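Local structure of prolyl 4-hydroxylase (Paramecium bursaria Chlorella virus 1, 5C5T) at residues D151-E165 with V212-A226. The protein probably hydroxylates proline residues of collagen-like sequences as a metal- and 2-oxoglutarate-dependent dioxygenase. Sequence-based numbering, arbitrary orientation.
Sequences DQRLATLMVYLKAPE and VKSGEKIIANQWIRA. With AKG (2-oxoglutaric acid), chain C.
R153 lies flat on the indole of W223 where strands 153-160 and 217-225 run antiparallel in the larger sheet of the double-stranded beta-helix, the fold of 2-oxoglutarate oxygenases. The guanidinium and ring planes are 9° apart, and R153 CZ sits 3.9 Å from the centroid of the six-membered ring, a cation-pi stack. N221 CB covers the opposite indole face, AKG O2 meets the ring edge in plane, and W223 NE1 and T156 OG1 both hydrogen-bond to OD2 of the zinc ligand D140, so both faces and part of the edge are held. R153 NE and R225 NH2 are two donors 3.5 Å apart; E122 forms a salt bridge with each arginine.

The centre is tight. Paired backbone hydrogen bonds link L157 with Q222 and V159 with A220, and classic bulges set L154-A155 against I224 and L161-K162 against I218. On the cofactor side, M158 CG touches N221 OD1 at 3.4 Å; M158 SD and I219 CD1, 3.7 Å apart, line the 2-oxoglutarate chain, and N221 ND2 gives AKG O1 a weak hydrogen bond. On the other face, A155 CB packs on I224 CD1.

The ends are looser, more polar and nearer solvent, with D151 and E165 exposed. R225 NH1 hydrogen-bonds to D151 O, while the D151 carboxylate adds a long salt bridge and a water link, weak on the R225 side. K162 NZ forms a salt bridge with E216 OE2 (2.6 Å) from above the carboxylate plane, while R128 pairs with OE1. Further in, buried, extended K217, its CG anti to the backbone N (chi1 170°), carries NZ to 2.7 Å from AKG O4.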
ATOM      1  N   ASP A 151     -15.121 -10.342   1.811  1.00 20.01           N
ATOM      2  CA  ASP A 151     -14.546  -9.133   1.240  1.00 22.83           C
ATOM      3  C   ASP A 151     -13.075  -8.986   1.652  1.00 19.92           C
ATOM      4  O   ASP A 151     -12.554  -7.857   1.818  1.00 18.73           O
ATOM      5  CB  ASP A 151     -15.317  -7.922   1.691  1.00 23.35           C
ATOM      6  CG  ASP A 151     -15.312  -7.756   3.211  1.00 27.35           C
ATOM      7  OD1 ASP A 151     -14.936  -8.719   3.916  1.00 29.36           O
ATOM      8  OD2 ASP A 151     -15.683  -6.661   3.693  1.00 38.89           O
ATOM      9  N   GLN A 152     -12.412 -10.134   1.812  1.00 17.21           N
ATOM     10  CA  GLN A 152     -11.001 -10.172   2.171  1.00 18.63           C
ATOM     11  C   GLN A 152     -10.173  -9.270   1.258  1.00 15.67           C
ATOM     12  O   GLN A 152     -10.372  -9.293   0.039  1.00 14.19           O
ATOM     13  CB  GLN A 152     -10.499 -11.599   2.041  1.00 17.40           C
ATOM     14  CG  GLN A 152      -9.015 -11.820   2.310  1.00 15.60           C
ATOM     15  CD  GLN A 152      -8.658 -11.782   3.822  1.00 14.99           C
ATOM     16  OE1 GLN A 152      -8.840 -10.783   4.483  1.00 17.30           O
ATOM     17  NE2 GLN A 152      -8.195 -12.897   4.344  1.00 16.09           N
ATOM     18  N   ARG A 153      -9.234  -8.521   1.828  1.00 15.30           N
ATOM     19  CA  ARG A 153      -8.233  -7.811   1.023  1.00 13.48           C
ATOM     20  C   ARG A 153      -7.342  -8.819   0.273  1.00 13.32           C
ATOM     21  O   ARG A 153      -6.763  -9.721   0.867  1.00 13.37           O
ATOM     22  CB  ARG A 153      -7.378  -6.900   1.874  1.00 14.51           C
ATOM     23  CG  ARG A 153      -8.071  -5.619   2.337  1.00 15.38           C
ATOM     24  CD  ARG A 153      -7.172  -4.750   3.129  1.00 15.30           C
ATOM     25  NE  ARG A 153      -7.845  -3.559   3.608  1.00 17.82           N
ATOM     26  CZ  ARG A 153      -7.462  -2.863   4.671  1.00 25.77           C
ATOM     27  NH1 ARG A 153      -6.409  -3.281   5.363  1.00 25.11           N
ATOM     28  NH2 ARG A 153      -8.134  -1.756   5.035  1.00 22.53           N
ATOM     29  N   LEU A 154      -7.313  -8.708  -1.051  1.00 13.03           N
ATOM     30  CA  LEU A 154      -6.491  -9.618  -1.865  1.00 13.40           C
ATOM     31  C   LEU A 154      -5.109  -9.088  -2.215  1.00 11.21           C
ATOM     32  O   LEU A 154      -4.187  -9.888  -2.427  1.00 11.20           O
ATOM     33  CB  LEU A 154      -7.235  -9.962  -3.127  1.00 12.60           C
ATOM     34  CG  LEU A 154      -8.613 -10.576  -2.951  1.00 18.12           C
ATOM     35  CD1 LEU A 154      -9.237 -10.779  -4.289  1.00 13.54           C
ATOM     36  CD2 LEU A 154      -8.558 -11.891  -2.267  1.00 20.49           C
ATOM     37  N   ALA A 155      -4.974  -7.781  -2.283  1.00 10.96           N
ATOM     38  CA  ALA A 155      -3.731  -7.175  -2.705  1.00 10.67           C
ATOM     39  C   ALA A 155      -3.676  -5.723  -2.265  1.00 10.44           C
ATOM     40  O   ALA A 155      -4.711  -5.093  -1.909  1.00 10.52           O
ATOM     41  CB  ALA A 155      -3.560  -7.312  -4.242  1.00 10.71           C
ATOM     42  N   THR A 156      -2.471  -5.189  -2.294  1.00 10.27           N
ATOM     43  CA  THR A 156      -2.171  -3.810  -1.943  1.00 11.86           C
ATOM     44  C   THR A 156      -1.339  -3.123  -3.009  1.00  9.82           C
ATOM     45  O   THR A 156      -0.348  -3.675  -3.430  1.00  9.83           O
ATOM     46  CB  THR A 156      -1.365  -3.725  -0.621  1.00 10.63           C
ATOM     47  OG1 THR A 156      -2.021  -4.449   0.458  1.00 10.87           O
ATOM     48  CG2 THR A 156      -1.085  -2.278  -0.183  1.00 10.07           C
ATOM     49  N   LEU A 157      -1.718  -1.888  -3.398  1.00 10.91           N
ATOM     50  CA  LEU A 157      -0.875  -1.023  -4.210  1.00 10.79           C
ATOM     51  C   LEU A 157      -0.611   0.219  -3.346  1.00 10.08           C
ATOM     52  O   LEU A 157      -1.504   0.961  -3.000  1.00 11.21           O
ATOM     53  CB  LEU A 157      -1.504  -0.723  -5.557  1.00 11.38           C
ATOM     54  CG  LEU A 157      -0.490  -0.051  -6.497  1.00 13.71           C
ATOM     55  CD1 LEU A 157      -0.585  -0.465  -7.966  1.00 21.14           C
ATOM     56  CD2 LEU A 157      -0.608   1.445  -6.323  1.00 11.87           C
ATOM     57  N   MET A 158       0.645   0.391  -2.977  1.00  9.79           N
ATOM     58  CA  MET A 158       1.044   1.478  -2.087  1.00 10.15           C
ATOM     59  C   MET A 158       1.996   2.408  -2.870  1.00 11.93           C
ATOM     60  O   MET A 158       2.969   1.955  -3.522  1.00 13.18           O
ATOM     61  CB  MET A 158       1.740   0.973  -0.823  1.00 14.60           C
ATOM     62  CG  MET A 158       2.186   2.081   0.129  1.00 22.78           C
ATOM     63  SD  MET A 158       3.188   1.520   1.524  1.00 22.75           S
ATOM     64  CE  MET A 158       4.521   0.706   0.684  1.00 25.39           C
ATOM     65  N   VAL A 159       1.706   3.711  -2.821  1.00 11.13           N
ATOM     66  CA  VAL A 159       2.556   4.715  -3.479  1.00 11.15           C
ATOM     67  C   VAL A 159       3.267   5.550  -2.454  1.00 10.45           C
ATOM     68  O   VAL A 159       2.626   6.052  -1.526  1.00 10.28           O
ATOM     69  CB  VAL A 159       1.738   5.656  -4.403  1.00 11.08           C
ATOM     70  CG1 VAL A 159       2.694   6.488  -5.253  1.00 13.20           C
ATOM     71  CG2 VAL A 159       0.791   4.922  -5.228  1.00 12.08           C
ATOM     72  N   TYR A 160       4.589   5.708  -2.590  1.00 10.04           N
ATOM     73  CA  TYR A 160       5.334   6.672  -1.734  1.00 10.50           C
ATOM     74  C   TYR A 160       5.121   8.078  -2.270  1.00 10.66           C
ATOM     75  O   TYR A 160       5.502   8.369  -3.415  1.00 14.93           O
ATOM     76  CB  TYR A 160       6.847   6.360  -1.698  1.00 10.24           C
ATOM     77  CG  TYR A 160       7.194   4.963  -1.189  1.00 11.38           C
ATOM     78  CD1 TYR A 160       6.997   4.623   0.108  1.00 11.95           C
ATOM     79  CD2 TYR A 160       7.709   4.006  -2.051  1.00 13.65           C
ATOM     80  CE1 TYR A 160       7.302   3.332   0.578  1.00 15.32           C
ATOM     81  CE2 TYR A 160       8.001   2.714  -1.604  1.00 16.60           C
ATOM     82  CZ  TYR A 160       7.794   2.397  -0.283  1.00 16.22           C
ATOM     83  OH  TYR A 160       8.120   1.120   0.165  1.00 18.71           O
ATOM     84  N   LEU A 161       4.462   8.929  -1.482  1.00 10.88           N
ATOM     85  CA  LEU A 161       4.254  10.317  -1.891  1.00 12.99           C
ATOM     86  C   LEU A 161       5.399  11.202  -1.442  1.00 12.17           C
ATOM     87  O   LEU A 161       5.706  12.176  -2.125  1.00 12.26           O
ATOM     88  CB  LEU A 161       2.943  10.862  -1.335  1.00 10.69           C
ATOM     89  CG  LEU A 161       1.693  10.030  -1.656  1.00 12.54           C
ATOM     90  CD1 LEU A 161       0.448  10.810  -1.208  1.00 13.76           C
ATOM     91  CD2 LEU A 161       1.544   9.649  -3.082  1.00  9.09           C
ATOM     92  N   LYS A 162       5.990  10.883  -0.297  1.00 12.87           N
ATOM     93  CA  LYS A 162       7.118  11.620   0.240  1.00 13.53           C
ATOM     94  C   LYS A 162       8.038  10.661   1.004  1.00 15.81           C
ATOM     95  O   LYS A 162       7.580   9.848   1.834  1.00 12.93           O
ATOM     96  CB  LYS A 162       6.656  12.757   1.149  1.00 12.82           C
ATOM     97  CG  LYS A 162       7.830  13.646   1.645  1.00 19.70           C
ATOM     98  CD  LYS A 162       7.338  14.957   2.279  1.00 24.20           C
ATOM     99  CE  LYS A 162       8.523  15.897   2.545  1.00 20.57           C
ATOM    100  NZ  LYS A 162       8.051  17.246   2.965  1.00 31.73           N
ATOM    101  N   ALA A 163       9.325  10.716   0.689  1.00 14.42           N
ATOM    102  CA  ALA A 163      10.332   9.873   1.342  1.00 17.31           C
ATOM    103  C   ALA A 163      11.089  10.608   2.458  1.00 19.40           C
ATOM    104  O   ALA A 163      11.211  11.843   2.401  1.00 19.70           O
ATOM    105  CB  ALA A 163      11.306   9.376   0.307  1.00 20.21           C
ATOM    106  N   PRO A 164      11.608   9.854   3.447  1.00 16.81           N
ATOM    107  CA  PRO A 164      12.490  10.378   4.506  1.00 16.30           C
ATOM    108  C   PRO A 164      13.708  11.014   3.918  1.00 15.14           C
ATOM    109  O   PRO A 164      14.042  10.780   2.749  1.00 19.00           O
ATOM    110  CB  PRO A 164      12.860   9.140   5.309  1.00 16.34           C
ATOM    111  CG  PRO A 164      11.723   8.201   5.120  1.00 16.53           C
ATOM    112  CD  PRO A 164      11.276   8.439   3.694  1.00 17.59           C
ATOM    113  N   GLU A 165      14.414  11.725   4.779  1.00 23.88           N
ATOM    114  CA  GLU A 165      15.685  12.328   4.428  1.00 21.06           C
ATOM    115  C   GLU A 165      16.795  11.281   4.214  1.00 18.50           C
ATOM    116  O   GLU A 165      16.559  10.070   4.378  1.00 20.26           O
ATOM    117  CB  GLU A 165      16.018  13.333   5.530  1.00 20.20           C
ATOM    118  CG  GLU A 165      15.158  14.611   5.402  1.00 25.60           C
ATOM    119  CD  GLU A 165      15.208  15.542   6.607  1.00 29.19           C
ATOM    120  OE1 GLU A 165      16.094  15.379   7.477  1.00 36.42           O
ATOM    121  OE2 GLU A 165      14.333  16.453   6.675  1.00 29.40           O
ATOM    122  N   VAL A 212      10.783   5.969  11.036  1.00 17.11           N
ATOM    123  CA  VAL A 212      11.357   7.125  10.358  1.00 14.91           C
ATOM    124  C   VAL A 212      12.330   7.761  11.336  1.00 15.76           C
ATOM    125  O   VAL A 212      11.968   8.039  12.475  1.00 17.47           O
ATOM    126  CB  VAL A 212      10.298   8.105   9.920  1.00 15.84           C
ATOM    127  CG1 VAL A 212      10.930   9.437   9.428  1.00 16.11           C
ATOM    128  CG2 VAL A 212       9.451   7.459   8.823  1.00 16.69           C
ATOM    129  N   LYS A 213      13.547   8.018  10.870  1.00 18.71           N
ATOM    130  CA  LYS A 213      14.563   8.644  11.723  1.00 23.11           C
ATOM    131  C   LYS A 213      14.653  10.140  11.476  1.00 24.41           C
ATOM    132  O   LYS A 213      14.908  10.929  12.401  1.00 29.97           O
ATOM    133  CB  LYS A 213      15.921   8.021  11.472  1.00 25.04           C
ATOM    134  CG  LYS A 213      16.003   6.576  11.824  1.00 27.59           C
ATOM    135  CD  LYS A 213      17.370   6.083  11.411  1.00 33.79           C
ATOM    136  CE  LYS A 213      17.431   4.606  11.217  1.00 40.23           C
ATOM    137  NZ  LYS A 213      18.850   4.213  10.973  1.00 43.40           N
ATOM    138  N   SER A 214      14.454  10.536  10.229  1.00 18.04           N
ATOM    139  CA  SER A 214      14.529  11.947   9.931  1.00 19.51           C
ATOM    140  C   SER A 214      13.663  12.309   8.723  1.00 17.39           C
ATOM    141  O   SER A 214      13.462  11.523   7.787  1.00 17.84           O
ATOM    142  CB  SER A 214      15.975  12.385   9.708  1.00 26.21           C
ATOM    143  OG  SER A 214      16.445  11.952   8.464  1.00 25.62           O
ATOM    144  N   GLY A 215      13.078  13.485   8.786  1.00 16.78           N
ATOM    145  CA  GLY A 215      12.194  13.915   7.724  1.00 14.44           C
ATOM    146  C   GLY A 215      10.808  13.390   7.982  1.00 14.76           C
ATOM    147  O   GLY A 215      10.389  13.308   9.134  1.00 16.90           O
ATOM    148  N   GLU A 216      10.106  13.052   6.900  1.00 14.23           N
ATOM    149  CA  GLU A 216       8.787  12.484   7.007  1.00 14.41           C
ATOM    150  C   GLU A 216       8.530  11.515   5.874  1.00 13.67           C
ATOM    151  O   GLU A 216       9.256  11.474   4.859  1.00 17.00           O
ATOM    152  CB  GLU A 216       7.736  13.602   7.011  1.00 20.16           C
ATOM    153  CG  GLU A 216       7.633  14.295   5.671  1.00 27.57           C
ATOM    154  CD  GLU A 216       6.931  15.633   5.749  1.00 31.30           C
ATOM    155  OE1 GLU A 216       5.741  15.676   6.130  1.00 26.20           O
ATOM    156  OE2 GLU A 216       7.583  16.649   5.424  1.00 43.63           O
ATOM    157  N   LYS A 217       7.532  10.669   6.098  1.00 13.39           N
ATOM    158  CA  LYS A 217       7.153   9.659   5.119  1.00 12.63           C
ATOM    159  C   LYS A 217       5.631   9.750   4.924  1.00 10.25           C
ATOM    160  O   LYS A 217       4.885   9.716   5.906  1.00 13.17           O
ATOM    161  CB  LYS A 217       7.563   8.253   5.582  1.00 13.00           C
ATOM    162  CG  LYS A 217       7.025   7.076   4.762  1.00 13.51           C
ATOM    163  CD  LYS A 217       7.563   5.782   5.368  1.00 12.64           C
ATOM    164  CE  LYS A 217       6.983   4.554   4.695  1.00 14.22           C
ATOM    165  NZ  LYS A 217       7.393   3.322   5.402  1.00 11.77           N
ATOM    166  N   ILE A 218       5.201   9.863   3.678  1.00  9.58           N
ATOM    167  CA  ILE A 218       3.775   9.896   3.346  1.00 10.68           C
ATOM    168  C   ILE A 218       3.523   8.851   2.245  1.00  8.39           C
ATOM    169  O   ILE A 218       4.239   8.847   1.227  1.00  9.29           O
ATOM    170  CB  ILE A 218       3.312  11.305   2.926  1.00 10.50           C
ATOM    171  CG1 ILE A 218       3.775  12.341   3.949  1.00 13.91           C
ATOM    172  CG2 ILE A 218       1.806  11.292   2.734  1.00  9.02           C
ATOM    173  CD1 ILE A 218       3.353  13.746   3.624  1.00 14.66           C
ATOM    174  N   ILE A 219       2.515   7.991   2.468  1.00  9.64           N
ATOM    175  CA  ILE A 219       2.089   6.986   1.516  1.00  9.98           C
ATOM    176  C   ILE A 219       0.594   7.111   1.171  1.00  8.77           C
ATOM    177  O   ILE A 219      -0.222   7.675   1.933  1.00 10.72           O
ATOM    178  CB  ILE A 219       2.395   5.589   2.085  1.00 11.70           C
ATOM    179  CG1 ILE A 219       1.605   5.350   3.355  1.00 12.35           C
ATOM    180  CG2 ILE A 219       3.901   5.455   2.275  1.00 10.56           C
ATOM    181  CD1 ILE A 219       1.766   3.948   3.914  1.00 12.65           C
ATOM    182  N   ALA A 220       0.236   6.562   0.014  1.00  8.99           N
ATOM    183  CA  ALA A 220      -1.142   6.291  -0.403  1.00  9.53           C
ATOM    184  C   ALA A 220      -1.362   4.783  -0.585  1.00  9.76           C
ATOM    185  O   ALA A 220      -0.591   4.104  -1.266  1.00 10.47           O
ATOM    186  CB  ALA A 220      -1.467   7.042  -1.662  1.00 11.54           C
ATOM    187  N   ASN A 221      -2.341   4.255   0.156  1.00 10.18           N
ATOM    188  CA  ASN A 221      -2.704   2.827   0.100  1.00 12.00           C
ATOM    189  C   ASN A 221      -3.954   2.600  -0.676  1.00 11.74           C
ATOM    190  O   ASN A 221      -5.032   3.097  -0.315  1.00 11.15           O
ATOM    191  CB  ASN A 221      -2.919   2.252   1.517  1.00 11.13           C
ATOM    192  CG  ASN A 221      -1.644   2.025   2.257  1.00 17.65           C
ATOM    193  OD1 ASN A 221      -0.753   1.357   1.783  1.00 19.42           O
ATOM    194  ND2 ASN A 221      -1.579   2.540   3.486  1.00 15.94           N
ATOM    195  N   GLN A 222      -3.818   1.843  -1.755  1.00  9.70           N
ATOM    196  CA  GLN A 222      -4.983   1.348  -2.544  1.00 10.00           C
ATOM    197  C   GLN A 222      -5.148  -0.152  -2.286  1.00 10.15           C
ATOM    198  O   GLN A 222      -4.390  -0.949  -2.797  1.00 10.11           O
ATOM    199  CB  GLN A 222      -4.808   1.620  -4.028  1.00 10.96           C
ATOM    200  CG  GLN A 222      -5.928   1.029  -4.885  1.00 13.68           C
ATOM    201  CD  GLN A 222      -7.300   1.635  -4.589  1.00 10.87           C
ATOM    202  OE1 GLN A 222      -7.639   2.706  -5.092  1.00 15.18           O
ATOM    203  NE2 GLN A 222      -8.058   0.993  -3.717  1.00 11.31           N
ATOM    204  N   TRP A 223      -6.121  -0.522  -1.474  1.00 10.45           N
ATOM    205  CA  TRP A 223      -6.396  -1.929  -1.212  1.00 10.66           C
ATOM    206  C   TRP A 223      -7.430  -2.445  -2.230  1.00 10.97           C
ATOM    207  O   TRP A 223      -8.312  -1.736  -2.673  1.00 11.53           O
ATOM    208  CB  TRP A 223      -6.828  -2.170   0.280  1.00 10.84           C
ATOM    209  CG  TRP A 223      -5.673  -2.041   1.255  1.00 12.28           C
ATOM    210  CD1 TRP A 223      -4.591  -2.872   1.325  1.00 11.75           C
ATOM    211  CD2 TRP A 223      -5.468  -1.034   2.265  1.00 10.80           C
ATOM    212  NE1 TRP A 223      -3.733  -2.442   2.301  1.00 11.20           N
ATOM    213  CE2 TRP A 223      -4.246  -1.318   2.895  1.00 10.40           C
ATOM    214  CE3 TRP A 223      -6.192   0.097   2.686  1.00 11.58           C
ATOM    215  CZ2 TRP A 223      -3.709  -0.514   3.933  1.00 10.72           C
ATOM    216  CZ3 TRP A 223      -5.674   0.885   3.730  1.00 12.68           C
ATOM    217  CH2 TRP A 223      -4.426   0.583   4.334  1.00 10.44           C
ATOM    218  N   ILE A 224      -7.257  -3.717  -2.566  1.00 11.45           N
ATOM    219  CA  ILE A 224      -8.018  -4.491  -3.543  1.00 13.13           C
ATOM    220  C   ILE A 224      -8.725  -5.616  -2.771  1.00 12.76           C
ATOM    221  O   ILE A 224      -8.071  -6.436  -2.107  1.00 16.50           O
ATOM    222  CB  ILE A 224      -7.047  -5.021  -4.627  1.00 18.42           C
ATOM    223  CG1 ILE A 224      -6.321  -3.816  -5.262  1.00 17.98           C
ATOM    224  CG2 ILE A 224      -7.792  -5.867  -5.729  1.00 16.88           C
ATOM    225  CD1 ILE A 224      -4.935  -4.087  -5.746  1.00 19.96           C
ATOM    226  N   ARG A 225     -10.041  -5.602  -2.829  1.00 13.63           N
ATOM    227  CA  ARG A 225     -10.880  -6.529  -2.100  1.00 12.74           C
ATOM    228  C   ARG A 225     -11.673  -7.552  -2.925  1.00 16.66           C
ATOM    229  O   ARG A 225     -12.129  -7.273  -4.028  1.00 16.23           O
ATOM    230  CB  ARG A 225     -11.912  -5.756  -1.281  1.00 17.71           C
ATOM    231  CG  ARG A 225     -11.297  -5.087  -0.085  1.00 25.48           C
ATOM    232  CD  ARG A 225     -12.360  -4.723   0.867  1.00 30.34           C
ATOM    233  NE  ARG A 225     -11.840  -3.960   1.972  1.00 27.90           N
ATOM    234  CZ  ARG A 225     -11.780  -4.370   3.236  1.00 26.67           C
ATOM    235  NH1 ARG A 225     -12.176  -5.587   3.588  1.00 32.15           N
ATOM    236  NH2 ARG A 225     -11.297  -3.542   4.152  1.00 26.25           N
ATOM    237  N   ALA A 226     -11.801  -8.746  -2.376  1.00 17.64           N
ATOM    238  CA  ALA A 226     -12.714  -9.749  -2.919  1.00 18.87           C
ATOM    239  C   ALA A 226     -14.168  -9.228  -2.911  1.00 18.35           C
ATOM    240  O   ALA A 226     -14.527  -8.358  -2.105  1.00 17.06           O
ATOM    241  CB  ALA A 226     -12.607 -11.068  -2.111  1.00 15.23           C
TER
HETATM  242  C1  AKG C 301       0.016  -0.286   5.671  1.00 16.23           C
HETATM  243  O1  AKG C 301      -0.434   0.898   5.748  1.00 13.88           O
HETATM  244  O2  AKG C 301      -0.792  -1.247   5.773  1.00 15.54           O
HETATM  245  C2  AKG C 301       1.498  -0.522   5.581  1.00 14.15           C
HETATM  246  O5  AKG C 301       1.900  -1.632   5.805  1.00 13.64           O
HETATM  247  C3  AKG C 301       2.443   0.639   5.230  1.00 13.86           C
HETATM  248  C4  AKG C 301       3.872   0.186   5.079  1.00 15.16           C
HETATM  249  C5  AKG C 301       4.845   1.336   5.116  1.00 16.70           C
HETATM  250  O3  AKG C 301       4.540   2.408   5.707  1.00 15.10           O
HETATM  251  O4  AKG C 301       5.962   1.213   4.526  1.00 14.07           O
HETATM  252  O   HOH W   1     -12.275  -8.072   5.400  1.00 37.08           O
HETATM  253  O   HOH W   2      11.419  13.838   4.407  1.00 16.11           O